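Long-range contacts in RND efflux system, outer membrane lipoprotein, NodT family (Burkholderia mallei, PDB 6U94), which probably forms the outer-membrane exit duct of a tripartite RND efflux pump, as members of the outer membrane factor family do: residues Thr277-Arg282 against Lys453-Gly458; His132-Leu137 against Arg159-Ile164; Ala182-Ala187 against Gln231-Ile236. All blocks are in the same frame, centred on the assembly; numbering follows the deposited sequence.

Interactions 1 and 2 form one junction, whereas interaction 3 lies apart from both on the other side of the chain's centre. The centres of interactions 1 and 2 are about 11 Å apart, and two polar bonds join them: the salt bridge from Lys453 NZ to Glu134 OE1 (2.8 Å) and the probable hydrogen bond from Arg160 NH2 to Gly456 O (2.8 Å). Interaction 3 is centred about 32 Å from the centre of interaction 2 and 35 Å from that of interaction 1. Helix 156-203 ties it to interaction 2, lending residues 159-164 to one and 182-187 to the other. Bound glycerol, probably from the crystallisation liquor, lies about 4 Å from the Leu137 and Leu183 side chains.

Interaction 1: Thr277-Arg282 against Lys453-Gly458; sequences TLLERR and KALGGG
A bend at chi3 (-49°) turns the Arg281 side chain back beside its own 3-10 turn, with CG anti to the carbonyl carbon. Arg282 bends with the other sign, at chi3 55°, and sends its guanidinium to Ala454 instead. The Arg281 group is gripped along its edge. Its NE gives an N-H to Leu278 O at 2.9 Å, on a lone pair in the carbonyl plane. Arg281 NH2 bonds to Leu455 O at 3.0 Å and, at a shorter 2.5 Å, to Gly458 O, in both cases from above the carbonyl plane; NH1 adds a weak bond to Gly457 O. Leu278 CD2 and Gly456 O sandwich this guanidinium from opposite faces, while its orientation is set by the NE and NH2 bonds at its edge. Arg282 NH1 reaches Ala454 O at 2.8 Å along a lone pair, while also making a salt bridge to Glu377; NH2 pairs with Asp284. Beside these bonds, Leu279 CD2 rests on Leu455 CA at 3.6 Å. The backbones close up at Gly456, the first residue to leave helical angles (phi 90°), which forms a Schellman motif at the C-terminal end of helix 421-454: its CA is 3.9 Å from the CA of Arg282, the N-cap residue of helix 283-294. Leu278 O and Leu455 O come within 3.1 Å of each other, two acceptors whose repulsion is probably offset by the guanidinium, NE serving Leu278 O and NH2 serving Leu455 O. Its positive charge, set among carbonyls at a helix C-terminus, is therefore likely to favour this closely fitted junction.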
loop_
_atom_site.group_PDB
_atom_site.type_symbol
_atom_site.label_atom_id
_atom_site.label_comp_id
_atom_site.label_asym_id
_atom_site.label_seq_id
_atom_site.Cartn_x
_atom_site.Cartn_y
_atom_site.Cartn_z
ATOM N N THR A 277 3.710 -21.393 -4.955
ATOM C CA THR A 277 4.216 -22.034 -3.748
ATOM C C THR A 277 4.784 -21.026 -2.759
ATOM O O THR A 277 4.981 -21.367 -1.588
ATOM C CB THR A 277 5.283 -23.069 -4.104
ATOM O OG1 THR A 277 6.318 -22.451 -4.877
ATOM C CG2 THR A 277 4.669 -24.212 -4.900
ATOM N N LEU A 278 5.048 -19.792 -3.201
ATOM C CA LEU A 278 5.432 -18.742 -2.266
ATOM C C LEU A 278 4.364 -18.526 -1.204
ATOM O O LEU A 278 4.685 -18.156 -0.068
ATOM C CB LEU A 278 5.690 -17.433 -3.014
ATOM C CG LEU A 278 6.932 -17.324 -3.898
ATOM C CD1 LEU A 278 6.902 -16.007 -4.668
ATOM C CD2 LEU A 278 8.200 -17.432 -3.069
ATOM N N LEU A 279 3.093 -18.748 -1.552
ATOM C CA LEU A 279 2.001 -18.556 -0.605
ATOM C C LEU A 279 2.007 -19.579 0.523
ATOM O O LEU A 279 1.261 -19.408 1.495
ATOM C CB LEU A 279 0.658 -18.595 -1.338
ATOM C CG LEU A 279 0.518 -17.597 -2.498
ATOM C CD1 LEU A 279 -0.927 -17.496 -2.967
ATOM C CD2 LEU A 279 1.043 -16.229 -2.111
ATOM N N GLU A 280 2.824 -20.632 0.422
ATOM C CA GLU A 280 2.980 -21.548 1.546
ATOM C C GLU A 280 3.551 -20.841 2.769
ATOM O O GLU A 280 3.336 -21.294 3.899
ATOM C CB GLU A 280 3.874 -22.723 1.152
ATOM C CG GLU A 280 3.284 -23.642 0.096
ATOM C CD GLU A 280 4.322 -24.544 -0.542
ATOM O OE1 GLU A 280 5.508 -24.457 -0.156
ATOM O OE2 GLU A 280 3.955 -25.338 -1.430
ATOM N N ARG A 281 4.275 -19.736 2.569
ATOM C CA ARG A 281 4.866 -18.969 3.660
ATOM C C ARG A 281 3.910 -17.951 4.265
ATOM O O ARG A 281 4.294 -17.252 5.207
ATOM C CB ARG A 281 6.125 -18.242 3.184
ATOM C CG ARG A 281 7.108 -19.097 2.415
ATOM C CD ARG A 281 8.004 -18.180 1.610
ATOM N NE ARG A 281 7.200 -17.200 0.878
ATOM C CZ ARG A 281 7.664 -16.052 0.395
ATOM N NH1 ARG A 281 8.939 -15.722 0.564
ATOM N NH2 ARG A 281 6.852 -15.227 -0.252
ATOM N N ARG A 282 2.693 -17.834 3.747
ATOM C CA ARG A 282 1.716 -16.952 4.369
ATOM C C ARG A 282 1.395 -17.455 5.774
ATOM O O ARG A 282 1.164 -18.658 5.959
ATOM C CB ARG A 282 0.440 -16.880 3.538
ATOM C CG ARG A 282 0.520 -16.003 2.282
ATOM C CD ARG A 282 -0.794 -16.049 1.529
ATOM N NE ARG A 282 -1.922 -15.674 2.378
ATOM C CZ ARG A 282 -2.626 -14.554 2.241
ATOM N NH1 ARG A 282 -2.333 -13.691 1.269
ATOM N NH2 ARG A 282 -3.633 -14.297 3.069
ATOM N N LYS A 453 3.268 -8.433 1.224
ATOM C CA LYS A 453 2.718 -9.160 2.363
ATOM C C LYS A 453 1.844 -10.327 1.917
ATOM O O LYS A 453 1.991 -11.448 2.419
ATOM C CB LYS A 453 1.916 -8.209 3.248
ATOM C CG LYS A 453 2.743 -7.098 3.855
ATOM C CD LYS A 453 2.012 -6.475 5.025
ATOM C CE LYS A 453 0.967 -5.475 4.559
ATOM N NZ LYS A 453 0.326 -4.785 5.715
ATOM N N ALA A 454 0.932 -10.081 0.971
ATOM C CA ALA A 454 -0.002 -11.114 0.534
ATOM C C ALA A 454 0.704 -12.323 -0.066
ATOM O O ALA A 454 0.119 -13.411 -0.103
ATOM C CB ALA A 454 -0.998 -10.532 -0.475
ATOM N N LEU A 455 1.938 -12.158 -0.545
ATOM C CA LEU A 455 2.725 -13.280 -1.040
ATOM C C LEU A 455 3.323 -14.115 0.081
ATOM O O LEU A 455 3.896 -15.174 -0.197
ATOM C CB LEU A 455 3.857 -12.786 -1.945
ATOM C CG LEU A 455 3.518 -12.108 -3.273
ATOM C CD1 LEU A 455 4.794 -11.597 -3.931
ATOM C CD2 LEU A 455 2.784 -13.062 -4.198
ATOM N N GLY A 456 3.204 -13.672 1.328
ATOM C CA GLY A 456 3.866 -14.325 2.432
ATOM C C GLY A 456 5.251 -13.804 2.732
ATOM O O GLY A 456 5.976 -14.436 3.507
ATOM N N GLY A 457 5.644 -12.674 2.146
ATOM C CA GLY A 457 6.962 -12.120 2.377
ATOM C C GLY A 457 7.818 -12.062 1.128
ATOM O O GLY A 457 8.967 -12.510 1.134
ATOM N N GLY A 458 7.263 -11.515 0.048
ATOM C CA GLY A 458 8.054 -11.301 -1.153
ATOM C C GLY A 458 8.391 -12.597 -1.864
ATOM O O GLY A 458 7.570 -13.514 -1.975
#

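Interaction 2: His132-Leu137 against Arg159-Ile164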
loop_
_atom_site.group_PDB
_atom_site.type_symbol
_atom_site.label_atom_id
_atom_site.label_comp_id
_atom_site.label_asym_id
_atom_site.label_seq_id
_atom_site.Cartn_x
_atom_site.Cartn_y
_atom_site.Cartn_z
ATOM N N HIS A 132 -5.194 -10.659 5.037
ATOM C CA HIS A 132 -6.104 -11.466 5.842
ATOM C C HIS A 132 -5.424 -11.972 7.108
ATOM O O HIS A 132 -6.014 -11.928 8.194
ATOM C CB HIS A 132 -6.640 -12.643 5.027
ATOM C CG HIS A 132 -7.605 -12.248 3.952
ATOM N ND1 HIS A 132 -8.794 -11.605 4.218
ATOM C CD2 HIS A 132 -7.561 -12.420 2.610
ATOM C CE1 HIS A 132 -9.439 -11.390 3.086
ATOM N NE2 HIS A 132 -8.712 -11.876 2.095
ATOM N N PHE A 133 -4.180 -12.450 6.996
ATOM C CA PHE A 133 -3.533 -13.023 8.172
ATOM C C PHE A 133 -3.124 -11.947 9.172
ATOM O O PHE A 133 -3.098 -12.210 10.379
ATOM C CB PHE A 133 -2.333 -13.889 7.772
ATOM C CG PHE A 133 -1.253 -13.158 7.015
ATOM C CD1 PHE A 133 -0.275 -12.445 7.690
ATOM C CD2 PHE A 133 -1.190 -13.226 5.632
ATOM C CE1 PHE A 133 0.728 -11.788 6.999
ATOM C CE2 PHE A 133 -0.188 -12.575 4.935
ATOM C CZ PHE A 133 0.771 -11.854 5.619
ATOM N N GLU A 134 -2.822 -10.734 8.702
ATOM C CA GLU A 134 -2.585 -9.639 9.637
ATOM C C GLU A 134 -3.852 -9.292 10.405
ATOM O O GLU A 134 -3.807 -9.072 11.621
ATOM C CB GLU A 134 -2.065 -8.411 8.898
ATOM C CG GLU A 134 -0.722 -8.597 8.242
ATOM C CD GLU A 134 -0.355 -7.407 7.384
ATOM O OE1 GLU A 134 0.448 -6.561 7.832
ATOM O OE2 GLU A 134 -0.896 -7.312 6.262
ATOM N N ILE A 135 -4.991 -9.234 9.711
ATOM C CA ILE A 135 -6.258 -8.970 10.387
ATOM C C ILE A 135 -6.564 -10.071 11.396
ATOM O O ILE A 135 -7.026 -9.800 12.512
ATOM C CB ILE A 135 -7.388 -8.813 9.352
ATOM C CG1 ILE A 135 -7.134 -7.588 8.467
ATOM C CG2 ILE A 135 -8.735 -8.714 10.042
ATOM C CD1 ILE A 135 -8.178 -7.381 7.391
ATOM N N ASP A 136 -6.310 -11.329 11.021
ATOM C CA ASP A 136 -6.482 -12.440 11.953
ATOM C C ASP A 136 -5.647 -12.237 13.211
ATOM O O ASP A 136 -6.165 -12.307 14.330
ATOM C CB ASP A 136 -6.109 -13.761 11.277
ATOM C CG ASP A 136 -7.155 -14.224 10.287
ATOM O OD1 ASP A 136 -8.344 -13.898 10.484
ATOM O OD2 ASP A 136 -6.788 -14.919 9.316
ATOM N N LEU A 137 -4.353 -11.963 13.040
ATOM C CA LEU A 137 -3.448 -11.840 14.179
ATOM C C LEU A 137 -3.870 -10.712 15.113
ATOM O O LEU A 137 -4.044 -10.919 16.319
ATOM C CB LEU A 137 -2.017 -11.623 13.687
ATOM C CG LEU A 137 -0.977 -11.463 14.799
ATOM C CD1 LEU A 137 0.194 -12.414 14.589
ATOM C CD2 LEU A 137 -0.496 -10.020 14.898
ATOM N N ARG A 159 5.041 -15.106 14.657
ATOM C CA ARG A 159 6.247 -14.287 14.575
ATOM C C ARG A 159 6.456 -13.755 13.163
ATOM O O ARG A 159 6.803 -12.582 12.976
ATOM C CB ARG A 159 7.458 -15.098 15.027
ATOM C CG ARG A 159 8.781 -14.356 14.939
ATOM C CD ARG A 159 9.917 -15.179 15.546
ATOM N NE ARG A 159 11.184 -14.451 15.543
ATOM C CZ ARG A 159 11.624 -13.712 16.558
ATOM N NH1 ARG A 159 10.900 -13.598 17.662
ATOM N NH2 ARG A 159 12.790 -13.083 16.469
ATOM N N ARG A 160 6.255 -14.604 12.154
ATOM C CA ARG A 160 6.407 -14.158 10.775
ATOM C C ARG A 160 5.363 -13.111 10.408
ATOM O O ARG A 160 5.657 -12.185 9.643
ATOM C CB ARG A 160 6.323 -15.356 9.829
ATOM C CG ARG A 160 6.519 -15.008 8.364
ATOM C CD ARG A 160 6.511 -16.256 7.499
ATOM N NE ARG A 160 6.888 -15.968 6.121
ATOM C CZ ARG A 160 8.141 -15.796 5.711
ATOM N NH1 ARG A 160 9.138 -15.878 6.580
ATOM N NH2 ARG A 160 8.397 -15.537 4.435
ATOM N N SER A 161 4.148 -13.233 10.953
ATOM C CA SER A 161 3.092 -12.279 10.628
ATOM C C SER A 161 3.407 -10.895 11.179
ATOM O O SER A 161 3.131 -9.882 10.524
ATOM C CB SER A 161 1.748 -12.779 11.162
ATOM O OG SER A 161 0.703 -11.879 10.818
ATOM N N VAL A 162 3.991 -10.830 12.377
ATOM C CA VAL A 162 4.336 -9.537 12.962
ATOM C C VAL A 162 5.542 -8.931 12.252
ATOM O O VAL A 162 5.601 -7.715 12.032
ATOM C CB VAL A 162 4.577 -9.678 14.477
ATOM C CG1 VAL A 162 4.941 -8.327 15.091
ATOM C CG2 VAL A 162 3.344 -10.266 15.156
ATOM N N HIS A 163 6.524 -9.763 11.890
ATOM C CA HIS A 163 7.665 -9.277 11.117
ATOM C C HIS A 163 7.223 -8.719 9.768
ATOM O O HIS A 163 7.695 -7.659 9.337
ATOM C CB HIS A 163 8.680 -10.402 10.912
ATOM C CG HIS A 163 9.491 -10.721 12.129
ATOM N ND1 HIS A 163 9.327 -10.063 13.330
ATOM C CD2 HIS A 163 10.482 -11.622 12.326
ATOM C CE1 HIS A 163 10.178 -10.548 14.215
ATOM N NE2 HIS A 163 10.891 -11.495 13.631
ATOM N N ILE A 164 6.319 -9.423 9.085
ATOM C CA ILE A 164 5.836 -8.964 7.788
ATOM C C ILE A 164 5.128 -7.621 7.931
ATOM O O ILE A 164 5.358 -6.692 7.149
ATOM C CB ILE A 164 4.923 -10.030 7.156
ATOM C CG1 ILE A 164 5.754 -11.195 6.615
ATOM C CG2 ILE A 164 4.070 -9.432 6.066
ATOM C CD1 ILE A 164 4.927 -12.255 5.916
#
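Two helices cross steeply here: the short helix 132-142 lies over the first turns of the long helix 156-203, one of the extended helices that dominate this outer membrane factor fold. The local axes pass 9.9 Å apart with a signed crossing angle of -111°, and the nearest alpha carbons, those of Glu134 and Ser161, are 6.3 Å apart. Ser161 is the central residue, its small side chain directed at the opposing helix between Phe133 and Leu137. Phe133 takes the crowded first torsion, with CG between the backbone N and the carbonyl carbon (chi1 60°), and presents its ring edge-on. Ser161 OG, anti to its own backbone N (chi1 -178°), lies in the ring plane 3.3 Å from Phe133 CD1, so the oxygen meets the C-H rim rather than the pi face, an approach that is probably mildly attractive. Farther round the same rim, Phe133 CZ touches Ile164 CG2 at 4.1 Å, the two side chains crossing at about a right angle. On the other flank of Ser161, Leu137 CD1 packs against Ser161 CB at 3.8 Å and against Val162 CG2 at 3.9 Å. Leu137 and Val162 also cross nearly perpendicularly. The Glu134 carboxylate passes beside this contact: OE2 accepts from Thr131 N, while OE1 takes Ser165 OG and the salt bridge to Lys453. Around the crossing, Pro283 of helix 283-294 meets both Phe133 and Ser161, and Val162 touches Leu72 and Thr76 of helix 72-86, so two further helices border the junction.

Interaction 3: Ala182-Ala187 against Gln231-Ile236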
loop_
_atom_site.group_PDB
_atom_site.type_symbol
_atom_site.label_atom_id
_atom_site.label_comp_id
_atom_site.label_asym_id
_atom_site.label_seq_id
_atom_site.Cartn_x
_atom_site.Cartn_y
_atom_site.Cartn_z
ATOM N N ALA A 182 7.329 15.866 -1.071
ATOM C CA ALA A 182 7.063 16.333 -2.426
ATOM C C ALA A 182 5.799 17.180 -2.474
ATOM O O ALA A 182 5.745 18.191 -3.185
ATOM C CB ALA A 182 6.949 15.142 -3.378
ATOM N N LEU A 183 4.772 16.784 -1.719
ATOM C CA LEU A 183 3.551 17.579 -1.656
ATOM C C LEU A 183 3.809 18.938 -1.017
ATOM O O LEU A 183 3.294 19.959 -1.485
ATOM C CB LEU A 183 2.474 16.814 -0.891
ATOM C CG LEU A 183 1.843 15.658 -1.665
ATOM C CD1 LEU A 183 1.089 14.715 -0.730
ATOM C CD2 LEU A 183 0.923 16.204 -2.747
ATOM N N LEU A 184 4.609 18.971 0.051
ATOM C CA LEU A 184 4.942 20.246 0.678
ATOM C C LEU A 184 5.746 21.130 -0.268
ATOM O O LEU A 184 5.492 22.336 -0.368
ATOM C CB LEU A 184 5.717 20.013 1.976
ATOM C CG LEU A 184 6.197 21.291 2.667
ATOM C CD1 LEU A 184 5.014 22.150 3.091
ATOM C CD2 LEU A 184 7.095 20.976 3.853
ATOM N N ALA A 185 6.724 20.547 -0.966
ATOM C CA ALA A 185 7.529 21.323 -1.903
ATOM C C ALA A 185 6.679 21.862 -3.045
ATOM O O ALA A 185 6.875 23.000 -3.489
ATOM C CB ALA A 185 8.674 20.465 -2.440
ATOM N N LEU A 186 5.732 21.059 -3.534
ATOM C CA LEU A 186 4.818 21.533 -4.569
ATOM C C LEU A 186 3.951 22.676 -4.055
ATOM O O LEU A 186 3.759 23.681 -4.749
ATOM C CB LEU A 186 3.952 20.374 -5.061
ATOM C CG LEU A 186 2.791 20.674 -6.007
ATOM C CD1 LEU A 186 3.292 21.214 -7.341
ATOM C CD2 LEU A 186 1.955 19.421 -6.208
ATOM N N ALA A 187 3.431 22.545 -2.831
ATOM C CA ALA A 187 2.589 23.593 -2.265
ATOM C C ALA A 187 3.379 24.866 -1.990
ATOM O O ALA A 187 2.811 25.963 -2.024
ATOM C CB ALA A 187 1.921 23.096 -0.983
ATOM N N GLN A 231 -1.183 21.860 5.727
ATOM C CA GLN A 231 -1.635 20.481 5.881
ATOM C C GLN A 231 -0.487 19.498 5.684
ATOM O O GLN A 231 -0.355 18.526 6.438
ATOM C CB GLN A 231 -2.766 20.186 4.896
ATOM C CG GLN A 231 -3.123 18.711 4.789
ATOM C CD GLN A 231 -4.181 18.439 3.738
ATOM O OE1 GLN A 231 -4.096 17.460 2.995
ATOM N NE2 GLN A 231 -5.187 19.303 3.673
ATOM N N TYR A 232 0.362 19.741 4.683
ATOM C CA TYR A 232 1.445 18.813 4.380
ATOM C C TYR A 232 2.581 18.902 5.392
ATOM O O TYR A 232 3.260 17.897 5.638
ATOM C CB TYR A 232 1.965 19.066 2.966
ATOM C CG TYR A 232 0.946 18.756 1.893
ATOM C CD1 TYR A 232 0.093 17.668 2.015
ATOM C CD2 TYR A 232 0.827 19.556 0.762
ATOM C CE1 TYR A 232 -0.844 17.378 1.039
ATOM C CE2 TYR A 232 -0.109 19.274 -0.217
ATOM C CZ TYR A 232 -0.940 18.185 -0.073
ATOM O OH TYR A 232 -1.871 17.897 -1.043
ATOM N N THR A 233 2.809 20.077 5.985
ATOM C CA THR A 233 3.781 20.163 7.071
ATOM C C THR A 233 3.329 19.341 8.271
ATOM O O THR A 233 4.151 18.717 8.953
ATOM C CB THR A 233 4.006 21.619 7.480
ATOM O OG1 THR A 233 2.829 22.385 7.205
ATOM C CG2 THR A 233 5.193 22.216 6.734
ATOM N N ARG A 234 2.022 19.322 8.538
ATOM C CA ARG A 234 1.506 18.520 9.641
ATOM C C ARG A 234 1.576 17.032 9.319
ATOM O O ARG A 234 1.880 16.215 10.197
ATOM C CB ARG A 234 0.073 18.936 9.968
ATOM N N GLN A 235 1.304 16.659 8.065
ATOM C CA GLN A 235 1.378 15.252 7.684
ATOM C C GLN A 235 2.817 14.753 7.706
ATOM O O GLN A 235 3.071 13.592 8.050
ATOM C CB GLN A 235 0.749 15.044 6.308
ATOM C CG GLN A 235 -0.758 15.271 6.278
ATOM C CD GLN A 235 -1.379 14.943 4.933
ATOM O OE1 GLN A 235 -0.681 14.607 3.976
ATOM N NE2 GLN A 235 -2.702 15.037 4.855
ATOM N N ILE A 236 3.771 15.613 7.344
ATOM C CA ILE A 236 5.183 15.264 7.485
ATOM C C ILE A 236 5.513 14.974 8.942
ATOM O O ILE A 236 6.242 14.024 9.254
ATOM C CB ILE A 236 6.071 16.387 6.915
ATOM C CG1 ILE A 236 6.081 16.338 5.386
ATOM C CG2 ILE A 236 7.489 16.298 7.468
ATOM C CD1 ILE A 236 6.908 17.436 4.752
#
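Tyr232 leaves its helix with CG anti to the carbonyl carbon (chi1 -66°), and each part of its side chain finds a partner on helix 156-203. Its CB lies 4.0 Å from Leu184 CB. Beyond it, Leu183 CB sits 3.5 Å from the ring centroid, only 7° off the ring normal, a well-centred CH-pi contact over the face. On one side of the ring, CD2 meets Leu183 O at 3.4 Å and has Ala187 CB near the ring plane, at the edge. On the other, CE1 touches Leu183 CD1 at 3.7 Å. At the tip, Tyr232 OH lies 3.7 Å from Leu183 CD2. This hydroxyl also hydrogen-bonds to Gln435 NE2 of helix 421-454, so a third helix satisfies its polar end. Leu184 extends the apolar contact outward, its CD1 meeting Thr233 CG2 at 3.6 Å and its CD2 packing on Ile236 CD1. The local axes lie 8.8 Å apart and run nearly antiparallel, at 158°. Long helices 156-203 and 211-247, joined by a short connection, thus pair as a helical hairpin, consistent with the coiled-coil periplasmic tunnel of outer membrane factors.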